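Local coordinates for protein PAN2-PAN3 deadenylation complex catalytic subunit pan2 (Neurospora crassa, PDB 4CZW) that probably shortens mRNA poly(A) tails as the catalytic exonuclease subunit of the Pan2-Pan3 deadenylation complex, this chain comprising its ubiquitin-protease-like and exonuclease domains, at residues A[1-6]-A[11-16]; A[328-333]-A[378-383]; A[348-353]-A[359-364]; A[280-285]-A[384-389]. All coordinates share one frame; numbering follows the deposited sequence.

Contact 1: residues A[1-6]-A[11-16]; sequences DHWSLR and PEYRIC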
# COMPACT_ATOMS: atom_id res chain seq x y z
N ASP A 1 32.96 -0.68 8.70
CA ASP A 1 32.11 -0.59 9.88
C ASP A 1 30.65 -0.89 9.53
O ASP A 1 30.01 -1.72 10.17
CB ASP A 1 32.23 0.80 10.52
CG ASP A 1 31.57 0.87 11.89
OD1 ASP A 1 32.26 0.60 12.89
OD2 ASP A 1 30.37 1.20 11.95
N HIS A 2 30.15 -0.21 8.50
CA HIS A 2 28.81 -0.49 7.98
C HIS A 2 28.77 -0.35 6.45
O HIS A 2 29.70 0.19 5.84
CB HIS A 2 27.77 0.43 8.63
CG HIS A 2 28.19 1.86 8.73
ND1 HIS A 2 28.97 2.34 9.77
CD2 HIS A 2 27.93 2.93 7.94
CE1 HIS A 2 29.17 3.63 9.60
NE2 HIS A 2 28.55 4.01 8.50
N TRP A 3 27.68 -0.83 5.85
CA TRP A 3 27.56 -0.98 4.40
C TRP A 3 27.68 0.32 3.60
O TRP A 3 28.26 0.32 2.52
CB TRP A 3 26.23 -1.65 4.07
CG TRP A 3 26.06 -3.01 4.70
CD1 TRP A 3 27.04 -3.92 4.95
CD2 TRP A 3 24.84 -3.59 5.17
NE1 TRP A 3 26.50 -5.04 5.55
CE2 TRP A 3 25.15 -4.86 5.69
CE3 TRP A 3 23.51 -3.16 5.21
CZ2 TRP A 3 24.18 -5.71 6.24
CZ3 TRP A 3 22.55 -4.00 5.74
CH2 TRP A 3 22.89 -5.26 6.25
N SER A 4 27.14 1.41 4.13
CA SER A 4 27.10 2.67 3.40
C SER A 4 28.48 3.31 3.22
O SER A 4 28.62 4.29 2.49
CB SER A 4 26.17 3.66 4.09
OG SER A 4 24.82 3.22 4.01
N LEU A 5 29.49 2.76 3.89
CA LEU A 5 30.85 3.28 3.79
C LEU A 5 31.60 2.69 2.61
O LEU A 5 32.68 3.14 2.26
CB LEU A 5 31.61 3.01 5.09
CG LEU A 5 31.07 3.66 6.36
CD1 LEU A 5 31.98 3.36 7.54
CD2 LEU A 5 30.92 5.16 6.16
N ARG A 6 31.01 1.67 1.98
CA ARG A 6 31.63 1.01 0.84
C ARG A 6 31.56 1.89 -0.41
O ARG A 6 30.58 2.61 -0.61
CB ARG A 6 30.97 -0.34 0.58
CG ARG A 6 30.93 -1.29 1.78
CD ARG A 6 32.29 -1.90 2.11
NE ARG A 6 33.17 -0.97 2.81
CZ ARG A 6 33.15 -0.77 4.13
NH1 ARG A 6 32.30 -1.43 4.90
NH2 ARG A 6 33.99 0.10 4.67
N PRO A 11 25.81 -6.15 -1.78
CA PRO A 11 24.71 -7.01 -2.22
C PRO A 11 23.41 -6.77 -1.45
O PRO A 11 22.33 -7.03 -1.99
CB PRO A 11 25.24 -8.43 -1.94
CG PRO A 11 26.43 -8.25 -1.04
CD PRO A 11 27.01 -6.93 -1.42
N GLU A 12 23.51 -6.25 -0.23
CA GLU A 12 22.33 -5.93 0.57
C GLU A 12 21.55 -4.76 -0.03
O GLU A 12 20.36 -4.60 0.24
CB GLU A 12 22.73 -5.60 2.01
CG GLU A 12 23.32 -6.77 2.79
CD GLU A 12 24.81 -6.97 2.55
OE1 GLU A 12 25.33 -6.43 1.55
OE2 GLU A 12 25.45 -7.66 3.36
N TYR A 13 22.22 -3.95 -0.84
CA TYR A 13 21.60 -2.78 -1.45
C TYR A 13 21.34 -2.95 -2.94
O TYR A 13 20.71 -2.09 -3.56
CB TYR A 13 22.47 -1.54 -1.23
CG TYR A 13 22.25 -0.84 0.10
CD1 TYR A 13 21.20 0.06 0.26
CD2 TYR A 13 23.09 -1.07 1.17
CE1 TYR A 13 20.99 0.70 1.47
CE2 TYR A 13 22.89 -0.43 2.38
CZ TYR A 13 21.84 0.45 2.52
OH TYR A 13 21.64 1.09 3.73
N ARG A 14 21.82 -4.04 -3.52
CA ARG A 14 21.69 -4.26 -4.96
C ARG A 14 20.30 -4.77 -5.33
O ARG A 14 19.51 -5.16 -4.47
CB ARG A 14 22.75 -5.24 -5.45
CG ARG A 14 24.17 -4.74 -5.28
CD ARG A 14 25.19 -5.82 -5.60
NE ARG A 14 26.54 -5.43 -5.21
CZ ARG A 14 27.56 -6.27 -5.11
NH1 ARG A 14 27.39 -7.56 -5.37
NH2 ARG A 14 28.76 -5.82 -4.75
N ILE A 15 20.02 -4.76 -6.63
CA ILE A 15 18.73 -5.22 -7.14
C ILE A 15 18.53 -6.72 -6.93
O ILE A 15 19.39 -7.53 -7.29
CB ILE A 15 18.58 -4.92 -8.65
CG1 ILE A 15 18.61 -3.41 -8.90
CG2 ILE A 15 17.30 -5.53 -9.18
CD1 ILE A 15 18.29 -3.01 -10.33
N CYS A 16 17.40 -7.08 -6.33
CA CYS A 16 17.09 -8.48 -6.07
C CYS A 16 16.23 -9.06 -7.18
O CYS A 16 15.13 -8.59 -7.45
CB CYS A 16 16.38 -8.62 -4.72
SG CYS A 16 17.33 -7.97 -3.33

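Contact 2: residues A[328-333]-A[378-383]; sequences TVVNVE and LTFNAA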
# COMPACT_ATOMS: atom_id res chain seq x y z
N THR A 328 13.18 7.05 4.78
CA THR A 328 13.76 7.72 3.62
C THR A 328 13.73 6.83 2.38
O THR A 328 14.18 5.68 2.42
CB THR A 328 15.22 8.14 3.89
OG1 THR A 328 15.28 9.00 5.03
CG2 THR A 328 15.81 8.85 2.68
N VAL A 329 13.21 7.36 1.28
CA VAL A 329 13.31 6.70 -0.01
C VAL A 329 14.69 6.98 -0.59
O VAL A 329 15.03 8.13 -0.87
CB VAL A 329 12.22 7.16 -0.99
CG1 VAL A 329 12.47 6.59 -2.38
CG2 VAL A 329 10.85 6.75 -0.48
N VAL A 330 15.48 5.93 -0.78
CA VAL A 330 16.88 6.09 -1.15
C VAL A 330 17.18 5.57 -2.55
O VAL A 330 16.79 4.46 -2.91
CB VAL A 330 17.80 5.37 -0.15
CG1 VAL A 330 19.26 5.55 -0.53
CG2 VAL A 330 17.55 5.88 1.26
N ASN A 331 17.88 6.38 -3.34
CA ASN A 331 18.32 5.97 -4.67
C ASN A 331 19.67 5.26 -4.60
O ASN A 331 20.62 5.78 -4.01
CB ASN A 331 18.41 7.17 -5.61
CG ASN A 331 18.75 6.78 -7.03
OD1 ASN A 331 17.86 6.47 -7.83
ND2 ASN A 331 20.04 6.79 -7.37
N VAL A 332 19.74 4.07 -5.19
CA VAL A 332 20.97 3.29 -5.18
C VAL A 332 21.50 3.08 -6.60
O VAL A 332 20.84 2.46 -7.43
CB VAL A 332 20.76 1.92 -4.52
CG1 VAL A 332 22.02 1.08 -4.62
CG2 VAL A 332 20.34 2.09 -3.07
N GLU A 333 22.70 3.60 -6.86
CA GLU A 333 23.31 3.49 -8.18
C GLU A 333 24.24 2.29 -8.28
O GLU A 333 24.89 1.92 -7.31
CB GLU A 333 24.08 4.77 -8.52
CG GLU A 333 23.22 6.03 -8.58
CD GLU A 333 24.03 7.26 -8.94
OE1 GLU A 333 25.24 7.12 -9.23
OE2 GLU A 333 23.46 8.37 -8.94
N LEU A 378 21.21 6.58 8.54
CA LEU A 378 21.43 8.02 8.38
C LEU A 378 22.79 8.30 7.74
O LEU A 378 23.29 9.42 7.81
CB LEU A 378 21.33 8.72 9.74
CG LEU A 378 19.99 8.58 10.46
CD1 LEU A 378 19.99 9.33 11.78
CD2 LEU A 378 18.85 9.05 9.57
N THR A 379 23.37 7.28 7.12
CA THR A 379 24.62 7.44 6.39
C THR A 379 24.37 7.41 4.89
O THR A 379 23.68 6.52 4.39
CB THR A 379 25.64 6.34 6.76
OG1 THR A 379 25.86 6.34 8.18
CG2 THR A 379 26.97 6.58 6.05
N PHE A 380 24.92 8.38 4.18
CA PHE A 380 24.75 8.45 2.73
C PHE A 380 26.10 8.54 2.02
O PHE A 380 27.08 9.03 2.57
CB PHE A 380 23.87 9.64 2.36
CG PHE A 380 22.50 9.59 2.97
CD1 PHE A 380 21.52 8.75 2.46
CD2 PHE A 380 22.18 10.37 4.07
CE1 PHE A 380 20.26 8.70 3.02
CE2 PHE A 380 20.92 10.32 4.64
CZ PHE A 380 19.96 9.48 4.11
N ASN A 381 26.13 8.05 0.78
CA ASN A 381 27.37 7.98 0.01
C ASN A 381 27.22 8.72 -1.31
O ASN A 381 26.31 8.45 -2.09
CB ASN A 381 27.75 6.52 -0.23
CG ASN A 381 29.18 6.35 -0.70
OD1 ASN A 381 29.64 7.06 -1.60
ND2 ASN A 381 29.89 5.41 -0.09
N ALA A 382 28.14 9.66 -1.56
CA ALA A 382 28.08 10.49 -2.76
C ALA A 382 28.26 9.69 -4.05
O ALA A 382 27.98 10.17 -5.14
CB ALA A 382 29.12 11.59 -2.68
N ALA A 383 28.74 8.46 -3.91
CA ALA A 383 29.05 7.62 -5.06
C ALA A 383 27.84 6.83 -5.55
O ALA A 383 27.68 6.62 -6.75
CB ALA A 383 30.19 6.67 -4.73

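Contact 3: residues A[348-353]-A[359-364]; sequences VGRAEP and DRWHLF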
# COMPACT_ATOMS: atom_id res chain seq x y z
N VAL A 348 10.80 1.45 11.98
CA VAL A 348 9.50 0.82 12.18
C VAL A 348 8.97 0.99 13.60
O VAL A 348 7.88 0.52 13.93
CB VAL A 348 9.55 -0.69 11.86
CG1 VAL A 348 9.99 -0.90 10.42
CG2 VAL A 348 10.48 -1.41 12.82
N GLY A 349 9.74 1.67 14.45
CA GLY A 349 9.35 1.89 15.83
C GLY A 349 8.28 2.95 15.99
O GLY A 349 7.59 2.99 17.01
N ARG A 350 8.16 3.82 14.99
CA ARG A 350 7.19 4.91 15.04
C ARG A 350 5.75 4.38 15.06
O ARG A 350 4.88 4.94 15.72
CB ARG A 350 7.37 5.86 13.86
CG ARG A 350 8.82 6.18 13.51
CD ARG A 350 9.54 6.89 14.64
NE ARG A 350 10.89 7.30 14.24
CZ ARG A 350 11.78 7.84 15.06
NH1 ARG A 350 11.49 8.03 16.34
NH2 ARG A 350 12.98 8.19 14.60
N ALA A 351 5.52 3.30 14.32
CA ALA A 351 4.19 2.72 14.20
C ALA A 351 3.99 1.55 15.15
O ALA A 351 3.12 0.71 14.94
CB ALA A 351 3.94 2.28 12.76
N GLU A 352 4.79 1.51 16.20
CA GLU A 352 4.71 0.45 17.20
C GLU A 352 4.58 1.05 18.60
O GLU A 352 4.96 2.20 18.82
CB GLU A 352 5.93 -0.46 17.12
CG GLU A 352 6.00 -1.31 15.87
CD GLU A 352 7.23 -2.19 15.82
OE1 GLU A 352 8.12 -2.01 16.68
OE2 GLU A 352 7.31 -3.06 14.93
N PRO A 353 4.03 0.27 19.55
CA PRO A 353 3.99 0.69 20.96
C PRO A 353 5.36 1.13 21.47
O PRO A 353 6.36 0.47 21.18
CB PRO A 353 3.51 -0.57 21.68
CG PRO A 353 2.66 -1.26 20.68
CD PRO A 353 3.31 -1.00 19.34
N ASP A 359 15.42 2.94 18.48
CA ASP A 359 16.09 2.73 17.21
C ASP A 359 15.78 1.36 16.62
O ASP A 359 16.40 0.36 16.99
CB ASP A 359 17.60 2.91 17.37
CG ASP A 359 17.99 4.32 17.74
OD1 ASP A 359 17.29 5.26 17.31
OD2 ASP A 359 18.99 4.50 18.46
N ARG A 360 14.82 1.32 15.71
CA ARG A 360 14.42 0.08 15.06
C ARG A 360 14.42 0.25 13.54
O ARG A 360 13.43 -0.04 12.87
CB ARG A 360 13.04 -0.36 15.54
CG ARG A 360 12.94 -0.54 17.04
CD ARG A 360 11.56 -1.04 17.45
NE ARG A 360 11.21 -2.27 16.76
CZ ARG A 360 11.56 -3.49 17.17
NH1 ARG A 360 12.29 -3.63 18.26
NH2 ARG A 360 11.20 -4.56 16.47
N TRP A 361 15.55 0.72 13.00
CA TRP A 361 15.67 0.98 11.57
C TRP A 361 15.82 -0.31 10.77
O TRP A 361 16.54 -1.22 11.17
CB TRP A 361 16.85 1.91 11.31
CG TRP A 361 16.68 3.27 11.91
CD1 TRP A 361 17.04 3.65 13.18
CD2 TRP A 361 16.12 4.43 11.28
NE1 TRP A 361 16.73 4.98 13.37
CE2 TRP A 361 16.16 5.47 12.23
CE3 TRP A 361 15.58 4.68 10.02
CZ2 TRP A 361 15.69 6.75 11.94
CZ3 TRP A 361 15.11 5.95 9.74
CH2 TRP A 361 15.17 6.97 10.69
N HIS A 362 15.14 -0.36 9.63
CA HIS A 362 15.22 -1.52 8.74
C HIS A 362 15.43 -1.11 7.29
O HIS A 362 14.94 -0.07 6.85
CB HIS A 362 13.95 -2.37 8.85
CG HIS A 362 13.85 -3.15 10.12
ND1 HIS A 362 13.53 -2.57 11.33
CD2 HIS A 362 14.03 -4.47 10.37
CE1 HIS A 362 13.52 -3.50 12.27
NE2 HIS A 362 13.82 -4.66 11.71
N LEU A 363 16.17 -1.93 6.55
CA LEU A 363 16.38 -1.71 5.13
C LEU A 363 15.38 -2.51 4.30
O LEU A 363 15.38 -3.74 4.34
CB LEU A 363 17.81 -2.09 4.74
CG LEU A 363 18.11 -2.17 3.24
CD1 LEU A 363 17.87 -0.83 2.56
CD2 LEU A 363 19.53 -2.66 2.99
N PHE A 364 14.53 -1.81 3.56
CA PHE A 364 13.55 -2.47 2.71
C PHE A 364 13.98 -2.43 1.25
O PHE A 364 13.50 -1.61 0.47
CB PHE A 364 12.17 -1.81 2.88
CG PHE A 364 11.53 -2.08 4.21
CD1 PHE A 364 10.75 -3.20 4.40
CD2 PHE A 364 11.71 -1.20 5.26
CE1 PHE A 364 10.16 -3.45 5.63
CE2 PHE A 364 11.12 -1.44 6.49
CZ PHE A 364 10.34 -2.56 6.67

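Contact 4: residues A[280-285]-A[384-389]; sequences KLWSTP and WKMPVV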
# COMPACT_ATOMS: atom_id res chain seq x y z
N LYS A 280 27.90 16.05 -1.97
CA LYS A 280 28.95 16.25 -0.97
C LYS A 280 28.34 16.71 0.35
O LYS A 280 28.78 16.30 1.42
CB LYS A 280 29.98 17.27 -1.46
CG LYS A 280 30.75 16.85 -2.69
CD LYS A 280 31.85 17.85 -3.02
CE LYS A 280 32.63 17.44 -4.26
NZ LYS A 280 33.73 18.40 -4.55
N LEU A 281 27.32 17.55 0.26
CA LEU A 281 26.63 18.07 1.44
C LEU A 281 25.89 16.96 2.18
O LEU A 281 25.99 16.84 3.40
CB LEU A 281 25.65 19.17 1.04
CG LEU A 281 24.92 19.88 2.18
CD1 LEU A 281 25.90 20.66 3.04
CD2 LEU A 281 23.83 20.79 1.64
N TRP A 282 25.16 16.14 1.43
CA TRP A 282 24.37 15.06 2.02
C TRP A 282 25.24 13.92 2.55
O TRP A 282 24.81 13.14 3.40
CB TRP A 282 23.39 14.50 0.99
CG TRP A 282 22.05 15.18 1.02
CD1 TRP A 282 21.60 16.14 0.17
CD2 TRP A 282 20.99 14.93 1.94
NE1 TRP A 282 20.33 16.52 0.51
CE2 TRP A 282 19.93 15.79 1.59
CE3 TRP A 282 20.84 14.07 3.04
CZ2 TRP A 282 18.72 15.81 2.30
CZ3 TRP A 282 19.64 14.09 3.73
CH2 TRP A 282 18.60 14.95 3.36
N SER A 283 26.47 13.83 2.05
CA SER A 283 27.38 12.77 2.47
C SER A 283 27.99 13.06 3.84
O SER A 283 28.66 12.20 4.42
CB SER A 283 28.49 12.57 1.44
OG SER A 283 29.33 13.70 1.37
N THR A 284 27.77 14.27 4.33
CA THR A 284 28.25 14.66 5.65
C THR A 284 27.63 13.79 6.73
O THR A 284 26.40 13.71 6.83
CB THR A 284 27.95 16.15 5.95
OG1 THR A 284 28.52 16.97 4.92
CG2 THR A 284 28.52 16.56 7.29
N PRO A 285 28.47 13.13 7.55
CA PRO A 285 27.99 12.24 8.60
C PRO A 285 27.14 12.95 9.65
O PRO A 285 27.58 13.94 10.24
CB PRO A 285 29.28 11.70 9.22
CG PRO A 285 30.33 12.70 8.86
CD PRO A 285 29.94 13.21 7.51
N TRP A 384 26.99 6.39 -4.62
CA TRP A 384 25.88 5.52 -5.00
C TRP A 384 24.63 5.63 -4.12
O TRP A 384 23.54 5.27 -4.55
CB TRP A 384 26.36 4.06 -5.00
CG TRP A 384 26.88 3.58 -3.68
CD1 TRP A 384 28.16 3.67 -3.21
CD2 TRP A 384 26.13 2.91 -2.65
NE1 TRP A 384 28.25 3.11 -1.96
CE2 TRP A 384 27.02 2.64 -1.59
CE3 TRP A 384 24.79 2.53 -2.52
CZ2 TRP A 384 26.61 1.99 -0.43
CZ3 TRP A 384 24.39 1.89 -1.37
CH2 TRP A 384 25.30 1.63 -0.33
N LYS A 385 24.78 6.14 -2.89
CA LYS A 385 23.64 6.19 -1.98
C LYS A 385 23.19 7.61 -1.66
O LYS A 385 23.83 8.32 -0.89
CB LYS A 385 23.96 5.45 -0.68
CG LYS A 385 22.75 5.21 0.20
CD LYS A 385 23.12 4.65 1.56
CE LYS A 385 21.90 4.51 2.44
NZ LYS A 385 22.27 4.15 3.84
N MSE A 386 22.06 8.02 -2.25
CA MSE A 386 21.52 9.36 -2.04
C MSE A 386 20.02 9.33 -1.77
O MSE A 386 19.27 8.60 -2.43
CB MSE A 386 21.82 10.24 -3.25
CG MSE A 386 23.24 10.79 -3.28
SE MSE A 386 23.51 12.17 -1.93
CE MSE A 386 25.03 11.41 -0.99
N PRO A 387 19.56 10.15 -0.81
CA PRO A 387 18.15 10.23 -0.44
C PRO A 387 17.32 10.98 -1.48
O PRO A 387 17.79 11.95 -2.06
CB PRO A 387 18.17 10.99 0.88
CG PRO A 387 19.38 11.86 0.78
CD PRO A 387 20.39 11.05 0.01
N VAL A 388 16.09 10.52 -1.71
CA VAL A 388 15.21 11.14 -2.68
C VAL A 388 14.00 11.77 -2.00
O VAL A 388 13.71 12.95 -2.19
CB VAL A 388 14.72 10.13 -3.74
CG1 VAL A 388 13.78 10.81 -4.73
CG2 VAL A 388 15.91 9.52 -4.46
N VAL A 389 13.30 10.98 -1.19
CA VAL A 389 12.16 11.46 -0.44
C VAL A 389 12.37 11.24 1.06
O VAL A 389 12.72 10.14 1.49
CB VAL A 389 10.85 10.77 -0.87
CG1 VAL A 389 9.66 11.36 -0.13
CG2 VAL A 389 10.66 10.89 -2.38

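Contact 1: residues A[1-6]-A[11-16]
One face of the Trp3 indole carries Glu12, whose CG lies 3.8 Å from the centroid of the six-membered ring and only 14° off its normal, a CH-pi contact. The Glu12 chain bends at CG (chi2 84°), which carries the carboxylate on over the indole toward the five-membered ring; its plane is tilted 32° from the indole, and OE2 stops 3.6 Å from Trp3 NE1. Tyr13 meets the same tryptophan differently: its ring turns an edge to the Trp3 side chain, with CE2 3.9 Å from Trp3 CB, which lies near the phenol plane. The remaining touch is polar, Ser4 OG standing 3.8 Å from Tyr13 OH. These two hydroxyls share partners rather than each other, since both hydrogen-bond to Glu376 and to Lys385, so their polar ends are satisfied by those residues. Were Trp3 replaced by an alanine, the Glu12 methylene is likely to lose the aromatic face it rests on, with a gap opened beside the Tyr13 edge. The pairing brings the short 3-10 turn 3-5 against the following loop at the N terminus of the chain. Helix 374-377 lies against Trp3 through Glu376, strand 368-371 reaches both Trp3 and Glu12 through Arg370, and strand 339-347 touches Tyr13 through Val343.

Contact 2: residues A[328-333]-A[378-383]
This is sparse apolar packing of a loop on a strand, and Phe380 carries most of it: the loop after helix 374-377 runs over residues 328-333 of strand 321-334, in the branched mixed sheet of the ubiquitin-protease-like domain. The touching parts point nearly the same way, 14° apart from end to end, but the backbones stay well separated, with CA atoms of Val330 and Phe380 9.1 Å apart. Side chains bridge that distance. Phe380 CG stands anti to its own carbonyl carbon (chi1 -59°), and from there the ring extends to the strand. Val330 CG2 meets it at the edge, near the ring plane, 4.3 Å from Phe380 CE1. Thr328 offers its methyl, not its hydroxyl, CG2 lying 4.4 Å from Phe380 CZ in an oblique approach. Pro387 of the adjoining strand 385-394 also touches the Phe380 ring, joining it to two strands of the sheet. Farther along, Glu333 extends its side chain until OE1 lies 3.5 Å from Ala383 O. Just before that point the loop turns on itself: Asn381 OD1 accepts from Ala383 N at 2.8 Å, an Asx turn, while Asn381 ND2 bonds to Ser4 O. The chemistry divides the contact in two. Around Phe380 only carbon meets carbon, at distances that imply loose van der Waals packing in a buried setting, whereas Glu333 OE1 and Ala383 O are both oxygens, and their proximity is unlikely to bring any attraction of its own.

Contact 3: residues A[348-353]-A[359-364]
Val348 and Arg360 join the two ends of a beta hairpin connection, between strands 339-347 and 361-365 of the ubiquitin-protease-like domain, where a type I turn from Gly349 to Glu352 begins the excursion. Val348 carries the apolar part with both methyls. Val348 CG1 stands anti to the carbonyl carbon (chi1 -59°) and reaches the edge of the Phe364 ring, 4.1 Å from Phe364 CZ; Val348 CG2 lies between the backbone N and the carbonyl carbon and comes to 3.6 Å from His362 ND1, the two side chains crossing at about a right angle. Arg360 begins extended, then bends at chi3 (56°), its CD passing 4.0 Å from Gly349 CA. That bend presents Arg360 NE to Glu352 OE1, a salt bridge of 3.1 Å between side chains that also cross almost perpendicularly, carboxylate and guanidinium planes 42° apart. Tyr38 OH completes this group, bonding to Glu352 OE2 and to Arg360 NH2. Arg350 sets its guanidinium square to the Trp361 ring plane; its charge is paired with Glu290. The Arg360 carbonyl is gripped twice: His362 ND1 donates to its oxygen at 3.0 Å, and Val348 N does so at 3.2 Å from the opposite face of the carbonyl plane.

Contact 4: residues A[280-285]-A[384-389]
Trp282 of helix 276-282 meets strand 385-394 in two ways. The first is CH-pi. Pro387 CG sits over one face of the Trp282 indole, 3.6 Å from the centroid of the six-membered ring and 18° off its normal, and nearest to Trp282 CE3 at 3.5 Å. The proline ring is puckered with CG as the projecting atom, and that corner makes all the close approaches to the indole. The second kind of contact is Met-aromatic, made by a selenomethionine. Met386 SE lies 5.3 Å from the centroid of the Trp282 five-membered ring, 50° off its normal, so the selenium stands oblique to the indole. Met386 SE comes closer to Trp282 CB, 3.7 Å away, an apolar touch. Bends at chi2 (-72°) and chi3 fold the Met386 chain back to that position and bring CE 4.1 Å from Ser283 N. Within 280-285, Ser283 OG bonds to Lys280 O at 2.7 Å, and Thr284 N and OG1 reach Leu281 O from the same face of its plane. With an alanine at Trp282, Pro387 CG would probably lose the indole face it packs on, a gap opening there, and Tyr210 OH would be left without its NE1 partner. Trp287 adds an edge-to-face ring contact, and Pro387 also touches Thr328. Together these make a helix packed on a strand of the mixed sheet of the ubiquitin-protease-like domain, the strand carrying classic beta bulges at Trp384-Lys385 and Val388-Val389.

From the N terminus, contact 1 closes a short loop within the first sixteen residues, before any of the others begins. Contact 4 then opens at helix 276-282 and closes a span of about a hundred residues on strand 385-394. Contact 2 lies within that span, joining strand 321-334 to the loop before strand 385-394, and contact 3 lies within contact 2 in turn, closing the connection between strands 339-347 and 361-365. None cross. Contacts 2, 3 and 4 all reach one mixed sheet, in which strands 321-334 and 385-394 are neighbours. Contact 1 joins them through Asn381, Leu363, Trp384 and Lys385, tying the N-terminal residues to that sheet.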